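Local coordinates for protein sialidase B (Streptococcus pneumoniae TIGR4, PDB 4XJA) that hydrolyses the alpha-(2->3)-, alpha-(2->6)- and alpha-(2->8)-linkages of terminal sialic acids in oligosaccharides, glycoproteins and glycolipids, at residues S222-Y227 with S286-S291; A493-K498 with T516-T521. The protein carries 1 engineered substitution. All coordinates share one frame; numbering follows the deposited sequence.

How the interactions relate
Both interactions join neighbouring sheets of the sialidase propeller, and both send side chains to the same bound difluorinated sialic acid, SFJ, from different directions. Both are buried. The centre of interaction 1 (222-227 with 286-291) lies about 9 Å from that of the chain; Arg226 (weakly) and Asp289 bond the ligand's 4-hydroxyl, and Asp289 also its acetamido nitrogen. Interaction 2 (493-498 with 516-521) is apolar, its centre about 23 Å from the chain centre; Arg519 reaches back from it to the ligand carboxylate. Their centres are 23 Å apart and their nearest atoms about 8 Å, without touching: they share the ligand and one mixed sheet, which holds strands 286-294 and 489-494.

Interaction 1: residues S222-Y227 with S286-S291; sequences SIDARY and SFIDSS. With SFJ ((2R,3R,4R,5R,6R)-5-acetamido-2,3-difluoro-4-hydroxy-6-[(1R,2R)-1,2,3-trihydroxypropyl]tetrahydro-2H-pyran-2-carboxylic acid), chain F.
Asp224 points its carboxylate across to the backbone of Asp289, and OD1 accepts the N-H of Asp289 at 3.1 Å on its syn lone pair. A water bridges the same strands one residue further on, donating to Asp224 OD1 and accepting from Ser290 N. An aspartate suits this place because its second oxygen, OD2, serves its own strand: Arg226 grips it side-on, NE at 3.0 Å and NH2 at 2.9 Å, with the oxygen lying in the guanidinium plane. OD2 receives NE on its anti lone pair, whereas NH2 meets it 34° out of the carboxylate plane. This two-nitrogen grip fixes the rotation of the guanidinium, so Asp224 acts as a second-shell residue that positions Arg226. The arginine chain is extended from CG to NE and carries NH2 to SFJ O4, a weak bond of 3.0 Å.

Asp289 holds the ligand from the other strand. With CG beside its backbone N (chi1 -66°), its carboxylate faces the sugar: OD1 accepts from SFJ O4 at 2.6 Å and OD2 from SFJ N5 at 2.9 Å. The positive charge of Arg226 probably offsets the repulsion between the nearby Asp224 and Asp289 carboxylates. Ile288 lies against the Asp224-Arg226 pair, its CG1 3.4 Å from Asp224 OD2 and its CD1 oblique to the guanidinium. At the far end, Ser222 and Ser290 both point CB toward the opposite strand, and their short side chains let the hydroxyls meet directly, OG to OG at 3.0 Å; Ser222 OG also bonds Thr210. The strands, whose directions differ by 164°, belong to adjacent sheets of the sialidase beta-propeller, and they supply a part of its central sialic-acid pocket that binds the 4-hydroxyl and the acetamido N-H.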
loop_
_atom_site.group_PDB
_atom_site.type_symbol
_atom_site.label_atom_id
_atom_site.label_comp_id
_atom_site.label_asym_id
_atom_site.label_seq_id
_atom_site.Cartn_x
_atom_site.Cartn_y
_atom_site.Cartn_z
ATOM N N SER A 222 -10.576 -0.034 -2.912
ATOM C CA SER A 222 -9.821 -1.043 -3.638
ATOM C C SER A 222 -8.340 -0.950 -3.282
ATOM O O SER A 222 -7.884 0.029 -2.669
ATOM C CB SER A 222 -10.024 -0.945 -5.157
ATOM O OG SER A 222 -9.610 0.308 -5.671
ATOM N N ILE A 223 -7.584 -1.972 -3.661
ATOM C CA ILE A 223 -6.181 -2.036 -3.281
ATOM C C ILE A 223 -5.447 -3.082 -4.111
ATOM O O ILE A 223 -6.061 -4.019 -4.627
ATOM C CB ILE A 223 -6.049 -2.380 -1.782
ATOM C CG1 ILE A 223 -4.644 -2.062 -1.258
ATOM C CG2 ILE A 223 -6.378 -3.838 -1.546
ATOM C CD1 ILE A 223 -4.644 -1.255 0.005
ATOM N N ASP A 224 -4.135 -2.915 -4.247
ATOM C CA ASP A 224 -3.277 -3.973 -4.768
ATOM C C ASP A 224 -3.060 -4.961 -3.640
ATOM O O ASP A 224 -2.457 -4.605 -2.621
ATOM C CB ASP A 224 -1.892 -3.419 -5.109
ATOM C CG ASP A 224 -1.832 -2.716 -6.446
ATOM O OD1 ASP A 224 -2.858 -2.187 -6.945
ATOM O OD2 ASP A 224 -0.713 -2.670 -6.992
ATOM N N ALA A 225 -3.527 -6.198 -3.799
ATOM C CA ALA A 225 -3.107 -7.263 -2.882
ATOM C C ALA A 225 -1.801 -7.853 -3.441
ATOM O O ALA A 225 -1.816 -8.584 -4.439
ATOM C CB ALA A 225 -4.191 -8.337 -2.749
ATOM N N ARG A 226 -0.672 -7.506 -2.818
ATOM C CA ARG A 226 0.641 -7.846 -3.363
ATOM C C ARG A 226 1.245 -9.039 -2.631
ATOM O O ARG A 226 1.494 -8.990 -1.427
ATOM C CB ARG A 226 1.572 -6.625 -3.317
ATOM C CG ARG A 226 1.055 -5.430 -4.150
ATOM C CD ARG A 226 2.134 -4.395 -4.433
ATOM N NE ARG A 226 1.681 -3.387 -5.402
ATOM C CZ ARG A 226 2.436 -2.395 -5.870
ATOM N NH1 ARG A 226 3.694 -2.254 -5.472
ATOM N NH2 ARG A 226 1.928 -1.546 -6.745
ATOM N N TYR A 227 1.491 -10.110 -3.373
ATOM C CA TYR A 227 1.913 -11.352 -2.755
ATOM C C TYR A 227 3.422 -11.468 -2.605
ATOM O O TYR A 227 3.910 -11.969 -1.580
ATOM C CB TYR A 227 1.304 -12.555 -3.509
ATOM C CG TYR A 227 -0.208 -12.541 -3.426
ATOM C CD1 TYR A 227 -0.954 -11.750 -4.289
ATOM C CD2 TYR A 227 -0.881 -13.280 -2.464
ATOM C CE1 TYR A 227 -2.331 -11.691 -4.201
ATOM C CE2 TYR A 227 -2.260 -13.235 -2.370
ATOM C CZ TYR A 227 -2.975 -12.438 -3.242
ATOM O OH TYR A 227 -4.345 -12.373 -3.156
ATOM N N SER A 286 -0.160 -10.349 -13.429
ATOM C CA SER A 286 -0.606 -9.501 -12.318
ATOM C C SER A 286 -1.505 -8.348 -12.751
ATOM O O SER A 286 -1.583 -8.018 -13.939
ATOM C CB SER A 286 0.589 -8.960 -11.527
ATOM O OG SER A 286 1.473 -8.225 -12.360
ATOM N N PHE A 287 -2.186 -7.752 -11.771
ATOM C CA PHE A 287 -2.925 -6.498 -11.944
ATOM C C PHE A 287 -2.250 -5.453 -11.072
ATOM O O PHE A 287 -1.641 -5.798 -10.075
ATOM C CB PHE A 287 -4.376 -6.677 -11.481
ATOM C CG PHE A 287 -5.141 -7.695 -12.279
ATOM C CD1 PHE A 287 -5.770 -7.337 -13.458
ATOM C CD2 PHE A 287 -5.214 -9.012 -11.854
ATOM C CE1 PHE A 287 -6.471 -8.277 -14.204
ATOM C CE2 PHE A 287 -5.914 -9.955 -12.582
ATOM C CZ PHE A 287 -6.544 -9.588 -13.759
ATOM N N ILE A 288 -2.339 -4.176 -11.432
ATOM C CA ILE A 288 -1.678 -3.153 -10.623
ATOM C C ILE A 288 -2.295 -1.782 -10.872
ATOM O O ILE A 288 -2.666 -1.477 -12.006
ATOM C CB ILE A 288 -0.134 -3.158 -10.881
ATOM C CG1 ILE A 288 0.589 -2.087 -10.068
ATOM C CG2 ILE A 288 0.191 -3.026 -12.376
ATOM C CD1 ILE A 288 2.096 -2.242 -10.138
ATOM N N ASP A 289 -2.430 -0.989 -9.807
ATOM C CA ASP A 289 -2.956 0.381 -9.871
ATOM C C ASP A 289 -4.430 0.443 -10.281
ATOM O O ASP A 289 -4.746 0.566 -11.464
ATOM C CB ASP A 289 -2.118 1.260 -10.814
ATOM C CG ASP A 289 -0.698 1.488 -10.309
ATOM O OD1 ASP A 289 -0.407 1.123 -9.153
ATOM O OD2 ASP A 289 0.122 2.055 -11.069
ATOM N N SER A 290 -5.329 0.372 -9.305
ATOM C CA SER A 290 -6.755 0.396 -9.593
ATOM C C SER A 290 -7.354 1.777 -9.363
ATOM O O SER A 290 -6.759 2.637 -8.703
ATOM C CB SER A 290 -7.522 -0.657 -8.766
ATOM O OG SER A 290 -7.328 -0.507 -7.363
ATOM N N SER A 291 -8.551 1.976 -9.907
ATOM C CA SER A 291 -9.248 3.254 -9.817
ATOM C C SER A 291 -10.727 2.925 -9.941
ATOM O O SER A 291 -11.091 2.014 -10.692
ATOM C CB SER A 291 -8.807 4.168 -10.961
ATOM O OG SER A 291 -9.281 5.481 -10.768
HETATM C C11 SFJ F . 2.322 0.462 -13.246
HETATM C C9 SFJ F . 7.644 3.587 -12.002
HETATM C C10 SFJ F . 3.327 0.673 -12.112
HETATM C C1 SFJ F . 5.719 4.266 -6.941
HETATM C C7 SFJ F . 6.189 2.206 -10.700
HETATM C C4 SFJ F . 2.958 2.000 -8.663
HETATM C C3 SFJ F . 3.925 2.337 -7.457
HETATM C C5 SFJ F . 3.792 1.725 -9.936
HETATM C C6 SFJ F . 4.806 2.824 -10.224
HETATM C C2 SFJ F . 5.256 3.195 -7.977
HETATM N N5 SFJ F . 2.959 1.495 -11.106
HETATM O O10 SFJ F . 4.374 0.076 -12.131
HETATM O O9 SFJ F . 7.826 2.478 -12.826
HETATM O O1A SFJ F . 6.162 5.337 -7.374
HETATM O O8 SFJ F . 7.430 4.179 -9.795
HETATM O O7 SFJ F . 6.558 0.913 -10.204
HETATM O O4 SFJ F . 2.073 0.998 -8.413
HETATM O O6 SFJ F . 4.944 3.748 -9.193
HETATM F FAI SFJ F . 4.197 1.414 -7.002
HETATM F FAJ SFJ F . 6.340 2.574 -8.067
HETATM O O1B SFJ F . 5.668 3.869 -5.776
HETATM C C8 SFJ F . 7.484 3.077 -10.640
HETATM O O HOH W 1 -4.835 -0.438 -6.459
#

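Interaction 2: residues A493-K498 with T516-T521. With SFJ ((2R,3R,4R,5R,6R)-5-acetamido-2,3-difluoro-4-hydroxy-6-[(1R,2R)-1,2,3-trihydroxypropyl]tetrahydro-2H-pyran-2-carboxylic acid), chain F.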
loop_
_atom_site.group_PDB
_atom_site.type_symbol
_atom_site.label_atom_id
_atom_site.label_comp_id
_atom_site.label_asym_id
_atom_site.label_seq_id
_atom_site.Cartn_x
_atom_site.Cartn_y
_atom_site.Cartn_z
ATOM N N ALA A 493 -3.499 15.394 -23.129
ATOM C CA ALA A 493 -3.071 16.675 -22.591
ATOM C C ALA A 493 -1.566 16.661 -22.357
ATOM O O ALA A 493 -1.088 16.075 -21.383
ATOM C CB ALA A 493 -3.810 16.981 -21.301
ATOM N N SER A 494 -0.827 17.310 -23.252
ATOM C CA SER A 494 0.633 17.347 -23.161
ATOM C C SER A 494 1.144 17.908 -21.822
ATOM O O SER A 494 0.586 18.855 -21.261
ATOM C CB SER A 494 1.218 18.155 -24.328
ATOM O OG SER A 494 2.593 18.419 -24.109
ATOM N N ILE A 495 2.203 17.303 -21.301
ATOM C CA ILE A 495 2.845 17.815 -20.105
ATOM C C ILE A 495 4.346 17.954 -20.380
ATOM O O ILE A 495 4.896 17.213 -21.186
ATOM C CB ILE A 495 2.568 16.906 -18.884
ATOM C CG1 ILE A 495 3.063 15.490 -19.143
ATOM C CG2 ILE A 495 1.074 16.871 -18.568
ATOM C CD1 ILE A 495 2.864 14.565 -17.952
ATOM N N PRO A 496 5.010 18.911 -19.715
ATOM C CA PRO A 496 6.408 19.236 -20.042
ATOM C C PRO A 496 7.471 18.369 -19.355
ATOM O O PRO A 496 8.562 18.864 -19.085
ATOM C CB PRO A 496 6.541 20.684 -19.563
ATOM C CG PRO A 496 5.580 20.785 -18.414
ATOM C CD PRO A 496 4.414 19.887 -18.783
ATOM N N PHE A 497 7.158 17.114 -19.068
ATOM C CA PHE A 497 8.155 16.173 -18.575
ATOM C C PHE A 497 8.040 14.916 -19.412
ATOM O O PHE A 497 6.929 14.459 -19.698
ATOM C CB PHE A 497 7.917 15.806 -17.101
ATOM C CG PHE A 497 7.099 16.804 -16.351
ATOM C CD1 PHE A 497 7.697 17.898 -15.753
ATOM C CD2 PHE A 497 5.726 16.649 -16.247
ATOM C CE1 PHE A 497 6.938 18.830 -15.070
ATOM C CE2 PHE A 497 4.964 17.574 -15.564
ATOM C CZ PHE A 497 5.569 18.668 -14.980
ATOM N N LYS A 498 9.175 14.369 -19.832
ATOM C CA LYS A 498 9.179 13.021 -20.373
ATOM C C LYS A 498 9.496 12.124 -19.189
ATOM O O LYS A 498 10.035 12.597 -18.184
ATOM C CB LYS A 498 10.232 12.857 -21.469
ATOM C CG LYS A 498 10.093 13.833 -22.629
ATOM C CD LYS A 498 10.874 13.343 -23.843
ATOM C CE LYS A 498 11.068 14.441 -24.880
ATOM N NZ LYS A 498 11.815 13.929 -26.069
ATOM N N THR A 516 -7.243 18.950 -12.545
ATOM C CA THR A 516 -6.497 17.732 -12.330
ATOM C C THR A 516 -5.218 18.078 -11.601
ATOM O O THR A 516 -4.462 18.942 -12.051
ATOM C CB THR A 516 -6.150 17.079 -13.662
ATOM O OG1 THR A 516 -7.364 16.830 -14.390
ATOM C CG2 THR A 516 -5.419 15.753 -13.432
ATOM N N PHE A 517 -4.974 17.397 -10.483
ATOM C CA PHE A 517 -3.727 17.547 -9.734
ATOM C C PHE A 517 -2.824 16.333 -9.992
ATOM O O PHE A 517 -3.274 15.188 -9.893
ATOM C CB PHE A 517 -4.037 17.672 -8.231
ATOM C CG PHE A 517 -4.880 18.866 -7.884
ATOM C CD1 PHE A 517 -4.301 20.121 -7.744
ATOM C CD2 PHE A 517 -6.252 18.740 -7.714
ATOM C CE1 PHE A 517 -5.074 21.233 -7.425
ATOM C CE2 PHE A 517 -7.036 19.849 -7.401
ATOM C CZ PHE A 517 -6.442 21.100 -7.258
ATOM N N PHE A 518 -1.559 16.562 -10.331
ATOM C CA PHE A 518 -0.701 15.436 -10.676
ATOM C C PHE A 518 0.746 15.488 -10.212
ATOM O O PHE A 518 1.322 16.562 -9.984
ATOM C CB PHE A 518 -0.797 15.065 -12.173
ATOM C CG PHE A 518 -0.348 16.142 -13.123
ATOM C CD1 PHE A 518 -1.161 17.234 -13.398
ATOM C CD2 PHE A 518 0.873 16.035 -13.785
ATOM C CE1 PHE A 518 -0.756 18.211 -14.305
ATOM C CE2 PHE A 518 1.287 17.008 -14.674
ATOM C CZ PHE A 518 0.472 18.096 -14.935
ATOM N N ARG A 519 1.299 14.284 -10.058
ATOM C CA ARG A 519 2.698 14.056 -9.700
ATOM C C ARG A 519 3.603 14.397 -10.875
ATOM O O ARG A 519 3.260 14.139 -12.033
ATOM C CB ARG A 519 2.871 12.574 -9.335
ATOM C CG ARG A 519 4.288 12.090 -9.028
ATOM C CD ARG A 519 4.237 10.589 -8.773
ATOM N NE ARG A 519 5.552 9.953 -8.730
ATOM C CZ ARG A 519 5.742 8.684 -8.395
ATOM N NH1 ARG A 519 4.702 7.924 -8.065
ATOM N NH2 ARG A 519 6.969 8.182 -8.386
ATOM N N THR A 520 4.758 14.982 -10.580
ATOM C CA THR A 520 5.719 15.344 -11.620
ATOM C C THR A 520 7.123 14.897 -11.230
ATOM O O THR A 520 7.315 14.115 -10.297
ATOM C CB THR A 520 5.780 16.868 -11.833
ATOM O OG1 THR A 520 6.490 17.467 -10.739
ATOM C CG2 THR A 520 4.370 17.482 -11.927
ATOM N N THR A 521 8.109 15.438 -11.932
ATOM C CA THR A 521 9.506 15.148 -11.653
ATOM C C THR A 521 10.212 16.414 -11.185
ATOM O O THR A 521 11.439 16.477 -11.200
ATOM C CB THR A 521 10.220 14.649 -12.911
ATOM O OG1 THR A 521 9.938 15.558 -13.983
ATOM C CG2 THR A 521 9.729 13.260 -13.293
HETATM C C11 SFJ F . 2.322 0.462 -13.246
HETATM C C9 SFJ F . 7.644 3.587 -12.002
HETATM C C10 SFJ F . 3.327 0.673 -12.112
HETATM C C1 SFJ F . 5.719 4.266 -6.941
HETATM C C7 SFJ F . 6.189 2.206 -10.700
HETATM C C4 SFJ F . 2.958 2.000 -8.663
HETATM C C3 SFJ F . 3.925 2.337 -7.457
HETATM C C5 SFJ F . 3.792 1.725 -9.936
HETATM C C6 SFJ F . 4.806 2.824 -10.224
HETATM C C2 SFJ F . 5.256 3.195 -7.977
HETATM N N5 SFJ F . 2.959 1.495 -11.106
HETATM O O10 SFJ F . 4.374 0.076 -12.131
HETATM O O9 SFJ F . 7.826 2.478 -12.826
HETATM O O1A SFJ F . 6.162 5.337 -7.374
HETATM O O8 SFJ F . 7.430 4.179 -9.795
HETATM O O7 SFJ F . 6.558 0.913 -10.204
HETATM O O4 SFJ F . 2.073 0.998 -8.413
HETATM O O6 SFJ F . 4.944 3.748 -9.193
HETATM F FAI SFJ F . 4.197 1.414 -7.002
HETATM F FAJ SFJ F . 6.340 2.574 -8.067
HETATM O O1B SFJ F . 5.668 3.869 -5.776
HETATM C C8 SFJ F . 7.484 3.077 -10.640
#
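An interface between two successive sheets of the sialidase beta-propeller is closed here, where the chain leaving strand 489-494 folds over the end of strand 513-518 and the turn beyond it. Phe497 is the main contributor, its ring lying between two residues. Thr520 CB covers one face, 4.0 Å from the ring centroid and 24° off the normal, a CH-pi contact; Pro496 CG lies over the opposite face. The Thr520 methyl carbon CG2 comes closer to the rim, 3.5 Å from Phe497 CZ. A threonine suits this spot by its two-sided character: its carbon side rests on the aromatic face while OG1 bonds to Lys524 O and Thr522 OG1.

The two phenylalanines meet at their edges, Phe497 CE2 lying 3.8 Å from Phe518 CE2, and their side chains run at a slant to each other. Ile495 meets both rings, with CD1 at the edge of the Phe497 ring and CG2 3.9 Å from Phe518 CZ; the beta-branch gives isoleucine one arm for each ring. Thr521 OG1 adds an oblique touch, 3.7 Å from Phe497 CD1.

Arg519 leaves on the other side of its segment. Extended from CG to NE, it brings NH1 and NH2 to a single carboxylate oxygen, SFJ O1A, at 3.0 and 3.1 Å, as expected for one of the substrate-binding arginines of this family, and NH1 also forms a salt bridge with Glu503. Around the hydrophobic cluster, Leu476 of strand 475-481 abuts Ile495 and Phe518, while Ala504 of strand 504-510 and Ala526 of strand 526-530 also touch Phe518.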